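PDB 2ZYO: solute-binding protein from Thermoactinomyces vulgaris, which binds malto-oligosaccharides such as maltotetraose in the cleft between its two lobes and probably hands them to a membrane sugar transporter. Local coordinates for residues A127-A132 / N173-Y178; F181-A186 / P268-K273; G317-Q322 / P335-F340. All coordinates share one frame; numbering follows the deposited sequence.

Interaction 1: A127-A132 / N173-Y178. With GLC (alpha-D-glucopyranose), chain B; GLC (alpha-D-glucopyranose), chain C.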
loop_
_atom_site.group_PDB
_atom_site.type_symbol
_atom_site.label_atom_id
_atom_site.label_comp_id
_atom_site.label_asym_id
_atom_site.label_seq_id
_atom_site.Cartn_x
_atom_site.Cartn_y
_atom_site.Cartn_z
ATOM N N ALA A 127 7.468 4.646 -4.659
ATOM C CA ALA A 127 6.947 4.877 -3.315
ATOM C C ALA A 127 6.471 3.592 -2.654
ATOM O O ALA A 127 6.009 2.668 -3.331
ATOM C CB ALA A 127 5.816 5.897 -3.361
ATOM N N ILE A 128 6.593 3.552 -1.328
ATOM C CA ILE A 128 6.068 2.460 -0.516
ATOM C C ILE A 128 5.249 3.046 0.631
ATOM O O ILE A 128 5.592 4.099 1.177
ATOM C CB ILE A 128 7.204 1.524 0.003
ATOM C CG1 ILE A 128 6.637 0.299 0.735
ATOM C CG2 ILE A 128 8.212 2.285 0.870
ATOM C CD1 ILE A 128 7.619 -0.845 0.851
ATOM N N GLU A 129 4.153 2.372 0.969
ATOM C CA GLU A 129 3.314 2.776 2.095
ATOM C C GLU A 129 2.909 1.584 2.959
ATOM O O GLU A 129 2.767 0.464 2.469
ATOM C CB GLU A 129 2.068 3.534 1.612
ATOM C CG GLU A 129 1.161 2.743 0.670
ATOM C CD GLU A 129 -0.114 3.481 0.288
ATOM O OE1 GLU A 129 -0.103 4.729 0.225
ATOM O OE2 GLU A 129 -1.129 2.797 0.033
ATOM N N SER A 130 2.736 1.847 4.251
ATOM C CA SER A 130 2.230 0.872 5.211
ATOM C C SER A 130 1.550 1.620 6.343
ATOM O O SER A 130 1.903 2.763 6.630
ATOM C CB SER A 130 3.380 0.038 5.783
ATOM O OG SER A 130 2.948 -0.764 6.872
ATOM N N VAL A 131 0.587 0.977 6.998
ATOM C CA VAL A 131 0.090 1.509 8.267
ATOM C C VAL A 131 1.179 1.368 9.328
ATOM O O VAL A 131 2.112 0.574 9.181
ATOM C CB VAL A 131 -1.235 0.840 8.752
ATOM C CG1 VAL A 131 -2.354 1.054 7.740
ATOM C CG2 VAL A 131 -1.047 -0.641 9.058
ATOM N N ALA A 132 1.064 2.167 10.380
ATOM C CA ALA A 132 1.947 2.078 11.540
ATOM C C ALA A 132 1.199 2.675 12.715
ATOM O O ALA A 132 0.033 3.061 12.576
ATOM C CB ALA A 132 3.256 2.822 11.287
ATOM N N ASN A 173 -12.017 -3.152 9.003
ATOM C CA ASN A 173 -11.460 -3.091 7.656
ATOM C C ASN A 173 -10.232 -3.990 7.582
ATOM O O ASN A 173 -9.244 -3.751 8.278
ATOM C CB ASN A 173 -11.098 -1.637 7.318
ATOM C CG ASN A 173 -10.673 -1.442 5.865
ATOM O OD1 ASN A 173 -10.144 -2.347 5.218
ATOM N ND2 ASN A 173 -10.886 -0.233 5.355
ATOM N N PHE A 174 -10.313 -5.023 6.745
ATOM C CA PHE A 174 -9.258 -6.037 6.620
ATOM C C PHE A 174 -7.899 -5.466 6.218
ATOM O O PHE A 174 -6.858 -6.014 6.591
ATOM C CB PHE A 174 -9.696 -7.130 5.639
ATOM C CG PHE A 174 -8.699 -8.250 5.469
ATOM C CD1 PHE A 174 -8.362 -9.078 6.536
ATOM C CD2 PHE A 174 -8.120 -8.491 4.225
ATOM C CE1 PHE A 174 -7.451 -10.120 6.372
ATOM C CE2 PHE A 174 -7.211 -9.534 4.052
ATOM C CZ PHE A 174 -6.876 -10.348 5.128
ATOM N N TYR A 175 -7.898 -4.368 5.464
ATOM C CA TYR A 175 -6.640 -3.709 5.130
ATOM C C TYR A 175 -5.857 -3.357 6.403
ATOM O O TYR A 175 -4.632 -3.513 6.459
ATOM C CB TYR A 175 -6.857 -2.455 4.266
ATOM C CG TYR A 175 -5.554 -1.734 4.013
ATOM C CD1 TYR A 175 -4.693 -2.150 2.998
ATOM C CD2 TYR A 175 -5.154 -0.671 4.825
ATOM C CE1 TYR A 175 -3.476 -1.513 2.782
ATOM C CE2 TYR A 175 -3.939 -0.026 4.618
ATOM C CZ TYR A 175 -3.106 -0.456 3.597
ATOM O OH TYR A 175 -1.903 0.177 3.396
ATOM N N TYR A 176 -6.579 -2.891 7.419
ATOM C CA TYR A 176 -5.973 -2.436 8.665
ATOM C C TYR A 176 -5.716 -3.576 9.644
ATOM O O TYR A 176 -4.709 -3.576 10.356
ATOM C CB TYR A 176 -6.840 -1.349 9.313
ATOM C CG TYR A 176 -6.883 -0.071 8.505
ATOM C CD1 TYR A 176 -5.977 0.960 8.750
ATOM C CD2 TYR A 176 -7.817 0.102 7.480
ATOM C CE1 TYR A 176 -6.001 2.133 8.003
ATOM C CE2 TYR A 176 -7.847 1.274 6.724
ATOM C CZ TYR A 176 -6.938 2.285 6.995
ATOM O OH TYR A 176 -6.958 3.449 6.260
ATOM N N THR A 177 -6.619 -4.553 9.661
ATOM C CA THR A 177 -6.543 -5.656 10.616
ATOM C C THR A 177 -5.680 -6.811 10.126
ATOM O O THR A 177 -5.495 -7.793 10.847
ATOM C CB THR A 177 -7.937 -6.209 10.947
ATOM O OG1 THR A 177 -8.529 -6.735 9.756
ATOM C CG2 THR A 177 -8.823 -5.121 11.519
ATOM N N TYR A 178 -5.146 -6.699 8.910
ATOM C CA TYR A 178 -4.328 -7.774 8.347
ATOM C C TYR A 178 -3.261 -8.292 9.312
ATOM O O TYR A 178 -3.064 -9.506 9.420
ATOM C CB TYR A 178 -3.680 -7.362 7.023
ATOM C CG TYR A 178 -2.803 -8.449 6.442
ATOM C CD1 TYR A 178 -3.359 -9.630 5.953
ATOM C CD2 TYR A 178 -1.417 -8.306 6.400
ATOM C CE1 TYR A 178 -2.561 -10.636 5.425
ATOM C CE2 TYR A 178 -0.611 -9.310 5.877
ATOM C CZ TYR A 178 -1.191 -10.470 5.391
ATOM O OH TYR A 178 -0.403 -11.472 4.864
HETATM C C1 GLC B . -5.360 3.567 2.284
HETATM C C2 GLC B . -4.659 2.785 1.144
HETATM C C3 GLC B . -5.614 1.841 0.383
HETATM C C4 GLC B . -6.508 1.053 1.341
HETATM C C5 GLC B . -7.183 2.008 2.323
HETATM C C6 GLC B . -8.090 1.302 3.318
HETATM O O1 GLC B . -6.153 4.590 1.792
HETATM O O2 GLC B . -4.055 3.693 0.225
HETATM O O3 GLC B . -4.855 0.925 -0.395
HETATM O O4 GLC B . -7.510 0.344 0.588
HETATM O O5 GLC B . -6.177 2.701 3.086
HETATM O O6 GLC B . -9.455 1.391 2.933
HETATM C C1 GLC C . -7.324 -1.040 0.497
HETATM C C2 GLC C . -7.404 -1.479 -0.967
HETATM C C3 GLC C . -8.828 -1.302 -1.487
HETATM C C4 GLC C . -9.815 -2.059 -0.593
HETATM C C5 GLC C . -9.644 -1.616 0.864
HETATM C C6 GLC C . -10.498 -2.422 1.822
HETATM O O2 GLC C . -6.512 -0.700 -1.747
HETATM O O3 GLC C . -8.917 -1.782 -2.819
HETATM O O4 GLC C . -11.144 -1.799 -1.020
HETATM O O5 GLC C . -8.268 -1.770 1.281
HETATM O O6 GLC C . -11.370 -1.581 2.560
HETATM O O HOH W 1 -1.104 0.244 1.015
HETATM O O HOH W 2 -0.492 -1.307 5.598
#
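Val131 lays one methyl, CG1, against both Tyr175 and Tyr176 in the sugar cleft of this periplasmic-binding-protein fold, where strand 120-136 passes the start of helix 174-183. On the close-packed side, CG1 lies 3.7 Å from Tyr175 CE2 and 3.8 Å from Tyr176 CD1, meeting both rings obliquely, and the tyrosines brace each other, with Tyr175 CD2 over the centre of the Tyr176 ring. The Tyr175 ring carries the sugar: C4 of the chain B glucose sits over its centre, 3.9 Å above the plane.

Toward the phenol end the contact loosens and water fills in. Glu129 OE2 and Tyr175 OH stay 4.3 Å apart and share one water; a second water accepts from Val131 N and reaches Tyr175 OH weakly. Glu129 OE2 also takes a hydrogen bond from O2 of the chain B glucose.

Asn173, its CG anti to the backbone N (chi1 -173°), turns its amide to both the helix start and the sugars. OD1 accepts from Tyr175 N at 3.0 Å, the donor tilted 29° from the carbonyl plane, and from O6 of the chain C glucose. Replacing Asn173 with an alanine is likely to leave Tyr175 N without its capping acceptor and both sugar O6 groups short of a partner. Asn173 ND2 donates to O6 of the chain B glucose at 3.2 Å, with an N-H...O angle of 148°.

Interaction 2: F181-A186 / P268-K273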
loop_
_atom_site.group_PDB
_atom_site.type_symbol
_atom_site.label_atom_id
_atom_site.label_comp_id
_atom_site.label_asym_id
_atom_site.label_seq_id
_atom_site.Cartn_x
_atom_site.Cartn_y
_atom_site.Cartn_z
ATOM N N PHE A 181 -4.345 -11.068 11.499
ATOM C CA PHE A 181 -4.471 -12.344 10.797
ATOM C C PHE A 181 -3.100 -12.948 10.502
ATOM O O PHE A 181 -2.875 -14.136 10.738
ATOM C CB PHE A 181 -5.286 -12.173 9.512
ATOM C CG PHE A 181 -6.747 -11.907 9.757
ATOM C CD1 PHE A 181 -7.667 -12.945 9.716
ATOM C CD2 PHE A 181 -7.200 -10.620 10.036
ATOM C CE1 PHE A 181 -9.023 -12.711 9.943
ATOM C CE2 PHE A 181 -8.557 -10.371 10.269
ATOM C CZ PHE A 181 -9.468 -11.418 10.220
ATOM N N ALA A 182 -2.182 -12.118 10.007
ATOM C CA ALA A 182 -0.814 -12.551 9.716
ATOM C C ALA A 182 -0.099 -13.083 10.959
ATOM O O ALA A 182 0.662 -14.049 10.876
ATOM C CB ALA A 182 -0.020 -11.417 9.089
ATOM N N ALA A 183 -0.361 -12.457 12.109
ATOM C CA ALA A 183 0.213 -12.881 13.390
ATOM C C ALA A 183 -0.131 -14.330 13.725
ATOM O O ALA A 183 0.663 -15.038 14.343
ATOM C CB ALA A 183 -0.255 -11.962 14.507
ATOM N N LYS A 184 -1.320 -14.763 13.308
ATOM C CA LYS A 184 -1.794 -16.115 13.599
ATOM C C LYS A 184 -1.363 -17.123 12.534
ATOM O O LYS A 184 -1.573 -18.327 12.696
ATOM C CB LYS A 184 -3.319 -16.127 13.758
ATOM C CG LYS A 184 -3.874 -15.029 14.663
ATOM C CD LYS A 184 -3.222 -15.021 16.041
ATOM C CE LYS A 184 -3.621 -13.783 16.819
ATOM N NZ LYS A 184 -3.011 -13.758 18.180
ATOM N N GLY A 185 -0.761 -16.622 11.455
ATOM C CA GLY A 185 -0.306 -17.457 10.345
ATOM C C GLY A 185 -1.300 -17.564 9.199
ATOM O O GLY A 185 -1.132 -18.396 8.306
ATOM N N ALA A 186 -2.332 -16.721 9.221
ATOM C CA ALA A 186 -3.366 -16.728 8.187
ATOM C C ALA A 186 -2.908 -16.016 6.920
ATOM O O ALA A 186 -2.208 -15.001 6.984
ATOM C CB ALA A 186 -4.648 -16.100 8.711
ATOM N N PRO A 268 3.576 -2.597 17.661
ATOM C CA PRO A 268 4.202 -3.413 18.698
ATOM C C PRO A 268 4.293 -4.880 18.291
ATOM O O PRO A 268 3.448 -5.366 17.535
ATOM C CB PRO A 268 3.247 -3.250 19.883
ATOM C CG PRO A 268 2.594 -1.929 19.661
ATOM C CD PRO A 268 2.406 -1.861 18.180
ATOM N N LYS A 269 5.318 -5.575 18.777
ATOM C CA LYS A 269 5.491 -6.987 18.461
ATOM C C LYS A 269 4.284 -7.796 18.919
ATOM O O LYS A 269 3.747 -7.572 20.006
ATOM C CB LYS A 269 6.791 -7.535 19.051
ATOM C CG LYS A 269 8.029 -6.996 18.353
ATOM C CD LYS A 269 9.297 -7.692 18.812
ATOM C CE LYS A 269 10.489 -7.211 17.996
ATOM N NZ LYS A 269 11.759 -7.842 18.442
ATOM N N ILE A 270 3.850 -8.709 18.057
ATOM C CA ILE A 270 2.657 -9.509 18.299
ATOM C C ILE A 270 2.998 -10.989 18.171
ATOM O O ILE A 270 3.687 -11.402 17.230
ATOM C CB ILE A 270 1.492 -9.099 17.349
ATOM C CG1 ILE A 270 0.223 -9.912 17.652
ATOM C CG2 ILE A 270 1.917 -9.195 15.873
ATOM C CD1 ILE A 270 -1.053 -9.335 17.053
ATOM N N ASP A 271 2.524 -11.775 19.137
ATOM C CA ASP A 271 2.823 -13.205 19.221
ATOM C C ASP A 271 4.328 -13.480 19.085
ATOM O O ASP A 271 4.747 -14.429 18.421
ATOM C CB ASP A 271 1.985 -13.996 18.204
ATOM C CG ASP A 271 0.492 -13.923 18.498
ATOM O OD1 ASP A 271 0.095 -14.195 19.650
ATOM O OD2 ASP A 271 -0.286 -13.590 17.581
ATOM N N GLY A 272 5.124 -12.616 19.712
ATOM C CA GLY A 272 6.575 -12.775 19.778
ATOM C C GLY A 272 7.369 -12.321 18.567
ATOM O O GLY A 272 8.601 -12.406 18.571
ATOM N N LYS A 273 6.679 -11.836 17.535
ATOM C CA LYS A 273 7.333 -11.442 16.282
ATOM C C LYS A 273 6.972 -10.031 15.838
ATOM O O LYS A 273 6.036 -9.426 16.361
ATOM C CB LYS A 273 6.974 -12.418 15.159
ATOM C CG LYS A 273 7.596 -13.805 15.277
ATOM C CD LYS A 273 7.425 -14.602 13.982
ATOM C CE LYS A 273 5.958 -14.809 13.627
ATOM N NZ LYS A 273 5.774 -15.528 12.337
#
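Lys184 reaches across from the end of helix 174-183 to Asp271 in the loop between strands 262-265 and 278-287. Its CB points away from that loop. CG lies beside the backbone N, and the chain then bends at chi2 (-54°), which swings the rest of the side chain round toward the aspartate. CD comes first, 3.6 Å from Asp271 OD2, then CE at 3.4 Å from the same oxygen. At the tip, NZ closes a salt bridge, 2.8 Å from Asp271 OD2, which offers its syn lone pair, on the side of the other carboxylate oxygen. The two side chains meet at about a right angle. Glu214 OE2 of helix 206-220 is a second salt-bridge partner for NZ, so the ammonium probably has its charge balanced from two acids.

Each partner sits on a backbone turn. The helix finishes in a Schellman motif, with Gly185 at positive phi, Ala186 N bonded to Phe181 O and Gly185 N to Ala182 O. Across the contact, Ile270 to Lys273 form a type I' beta turn, closed by backbone bonds in both directions between its end residues.

Beside the salt bridge, Ala183 CB points at the loop and touches both of its residues: it lies 3.5 Å from Asp271 OD2 and 3.7 Å from Ile270 CD1, with Ile270 CG1 and CG2 both 3.8 Å from that same methyl.

Interaction 3: G317-Q322 / P335-F340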
loop_
_atom_site.group_PDB
_atom_site.type_symbol
_atom_site.label_atom_id
_atom_site.label_comp_id
_atom_site.label_asym_id
_atom_site.label_seq_id
_atom_site.Cartn_x
_atom_site.Cartn_y
_atom_site.Cartn_z
ATOM N N GLY A 317 7.187 13.639 0.139
ATOM C CA GLY A 317 7.071 13.009 1.455
ATOM C C GLY A 317 6.802 11.513 1.398
ATOM O O GLY A 317 6.659 10.862 2.438
ATOM N N GLU A 318 6.733 10.971 0.183
ATOM C CA GLU A 318 6.505 9.543 -0.024
ATOM C C GLU A 318 7.823 8.788 0.053
ATOM O O GLU A 318 8.799 9.152 -0.612
ATOM C CB GLU A 318 5.814 9.281 -1.368
ATOM C CG GLU A 318 4.458 9.974 -1.535
ATOM C CD GLU A 318 3.666 9.465 -2.734
ATOM O OE1 GLU A 318 4.276 9.073 -3.752
ATOM O OE2 GLU A 318 2.417 9.456 -2.661
ATOM N N ILE A 319 7.845 7.740 0.872
ATOM C CA ILE A 319 9.052 6.947 1.103
ATOM C C ILE A 319 9.470 6.183 -0.153
ATOM O O ILE A 319 8.698 5.380 -0.669
ATOM C CB ILE A 319 8.855 5.952 2.275
ATOM C CG1 ILE A 319 8.497 6.708 3.556
ATOM C CG2 ILE A 319 10.111 5.103 2.483
ATOM C CD1 ILE A 319 7.918 5.830 4.648
ATOM N N PRO A 320 10.698 6.432 -0.648
ATOM C CA PRO A 320 11.173 5.654 -1.786
ATOM C C PRO A 320 11.792 4.334 -1.319
ATOM O O PRO A 320 12.688 4.347 -0.471
ATOM C CB PRO A 320 12.235 6.563 -2.414
ATOM C CG PRO A 320 12.749 7.400 -1.282
ATOM C CD PRO A 320 11.691 7.425 -0.196
ATOM N N PRO A 321 11.314 3.193 -1.854
ATOM C CA PRO A 321 11.872 1.917 -1.407
ATOM C C PRO A 321 13.191 1.616 -2.120
ATOM O O PRO A 321 13.329 0.605 -2.819
ATOM C CB PRO A 321 10.778 0.912 -1.768
ATOM C CG PRO A 321 10.079 1.514 -2.935
ATOM C CD PRO A 321 10.258 3.011 -2.869
ATOM N N GLN A 322 14.142 2.523 -1.925
ATOM C CA GLN A 322 15.463 2.463 -2.519
ATOM C C GLN A 322 16.426 2.178 -1.370
ATOM O O GLN A 322 16.435 2.908 -0.377
ATOM C CB GLN A 322 15.769 3.813 -3.181
ATOM C CG GLN A 322 16.691 3.759 -4.400
ATOM C CD GLN A 322 18.178 3.815 -4.059
ATOM O OE1 GLN A 322 19.020 3.739 -4.951
ATOM N NE2 GLN A 322 18.504 3.945 -2.777
ATOM N N PRO A 335 10.791 12.217 12.073
ATOM C CA PRO A 335 9.862 11.693 13.086
ATOM C C PRO A 335 8.507 11.224 12.552
ATOM O O PRO A 335 7.801 10.487 13.242
ATOM C CB PRO A 335 9.667 12.885 14.031
ATOM C CG PRO A 335 9.968 14.079 13.203
ATOM C CD PRO A 335 11.079 13.647 12.295
ATOM N N VAL A 336 8.139 11.648 11.348
ATOM C CA VAL A 336 6.852 11.260 10.779
ATOM C C VAL A 336 7.027 10.332 9.570
ATOM O O VAL A 336 6.070 10.051 8.839
ATOM C CB VAL A 336 5.975 12.489 10.425
ATOM C CG1 VAL A 336 4.526 12.115 10.494
ATOM C CG2 VAL A 336 6.229 13.643 11.394
ATOM N N VAL A 337 8.253 9.843 9.384
ATOM C CA VAL A 337 8.588 8.978 8.250
ATOM C C VAL A 337 9.246 7.669 8.710
ATOM O O VAL A 337 8.879 6.586 8.244
ATOM C CB VAL A 337 9.488 9.724 7.219
ATOM C CG1 VAL A 337 10.077 8.765 6.193
ATOM C CG2 VAL A 337 8.698 10.828 6.523
ATOM N N ASN A 338 10.198 7.783 9.634
ATOM C CA ASN A 338 11.000 6.650 10.108
ATOM C C ASN A 338 10.175 5.428 10.527
ATOM O O ASN A 338 10.482 4.303 10.130
ATOM C CB ASN A 338 11.925 7.102 11.245
ATOM C CG ASN A 338 12.932 6.037 11.657
ATOM O OD1 ASN A 338 13.572 5.402 10.817
ATOM N ND2 ASN A 338 13.093 5.858 12.961
ATOM N N GLY A 339 9.126 5.660 11.317
ATOM C CA GLY A 339 8.245 4.591 11.792
ATOM C C GLY A 339 7.524 3.846 10.682
ATOM O O GLY A 339 7.381 2.621 10.738
ATOM N N PHE A 340 7.067 4.588 9.674
ATOM C CA PHE A 340 6.425 3.992 8.505
ATOM C C PHE A 340 7.393 3.107 7.721
ATOM O O PHE A 340 7.030 2.016 7.282
ATOM C CB PHE A 340 5.867 5.071 7.575
ATOM C CG PHE A 340 4.653 5.779 8.105
ATOM C CD1 PHE A 340 3.488 5.077 8.402
ATOM C CD2 PHE A 340 4.666 7.157 8.271
ATOM C CE1 PHE A 340 2.363 5.741 8.884
ATOM C CE2 PHE A 340 3.546 7.830 8.749
ATOM C CZ PHE A 340 2.393 7.116 9.056
#
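The N-terminal end of helix 338-344 packs here against the loop that follows helix 306-316, and Ile319 is the loop residue that makes the contact. Its side chain points at the helix start and meets two residues there. CG1 of Ile319 lies 3.7 Å from Val337 CG1, the two side chains running alongside but heading opposite ways. One bond further out, Ile319 CD1 rests 3.7 Å from Phe340 CB, this time lying across its neighbour. The torsions explain the reach: CG1 stands beside the backbone N, opposite the carbonyl carbon (chi1 -59°), and chi2 of 164° carries CD1 straight outward. The Ile319 CD1 methyl also comes within 3.8 Å of Val337 O.

Val337 holds the N-cap position of the helix, yet what it gives this contact is a methyl. Phe340 touches the isoleucine through CB alone. The rest of the Phe340 side chain packs on Ile134 of strand 120-136, Val264 of strand 262-265 and Ile252 of helix 252-257, while Val336 O lies at the edge of its ring, in the ring plane.

The loop has partners on other sides too: Glu318, whose CB points away from the helix, forms salt bridges with Arg312 and Lys282. Val337 also touches Phe313 of helix 306-316, so that helix adds to the same apolar patch. With all three contacting residues buried, this is a small part of the hydrophobic core where helices and connecting loops pack on the mixed beta-sheet of an alpha/beta solute-binding protein.

Along the chain the three contacts come in series, interaction 1 closing before interaction 2 opens and interaction 2 before interaction 3. Interactions 1 and 2 have centres about 15 Å apart and share helix 174-183: its start faces the sugar, its end meets the loop 268-273, and Phe174 and Phe181 touch edge-to-face between them. Interactions 1 and 3, with centres about 14 Å apart, meet at strand 120-136, where Ile128 N probably bonds to Ile319 O and Phe340 packs on Ala132. Interactions 2 and 3 stay about 9 Å apart at their nearest atoms. Interaction 1 thus links the two, tying the glycan pocket to a peripheral loop and to the core around helix 338-344.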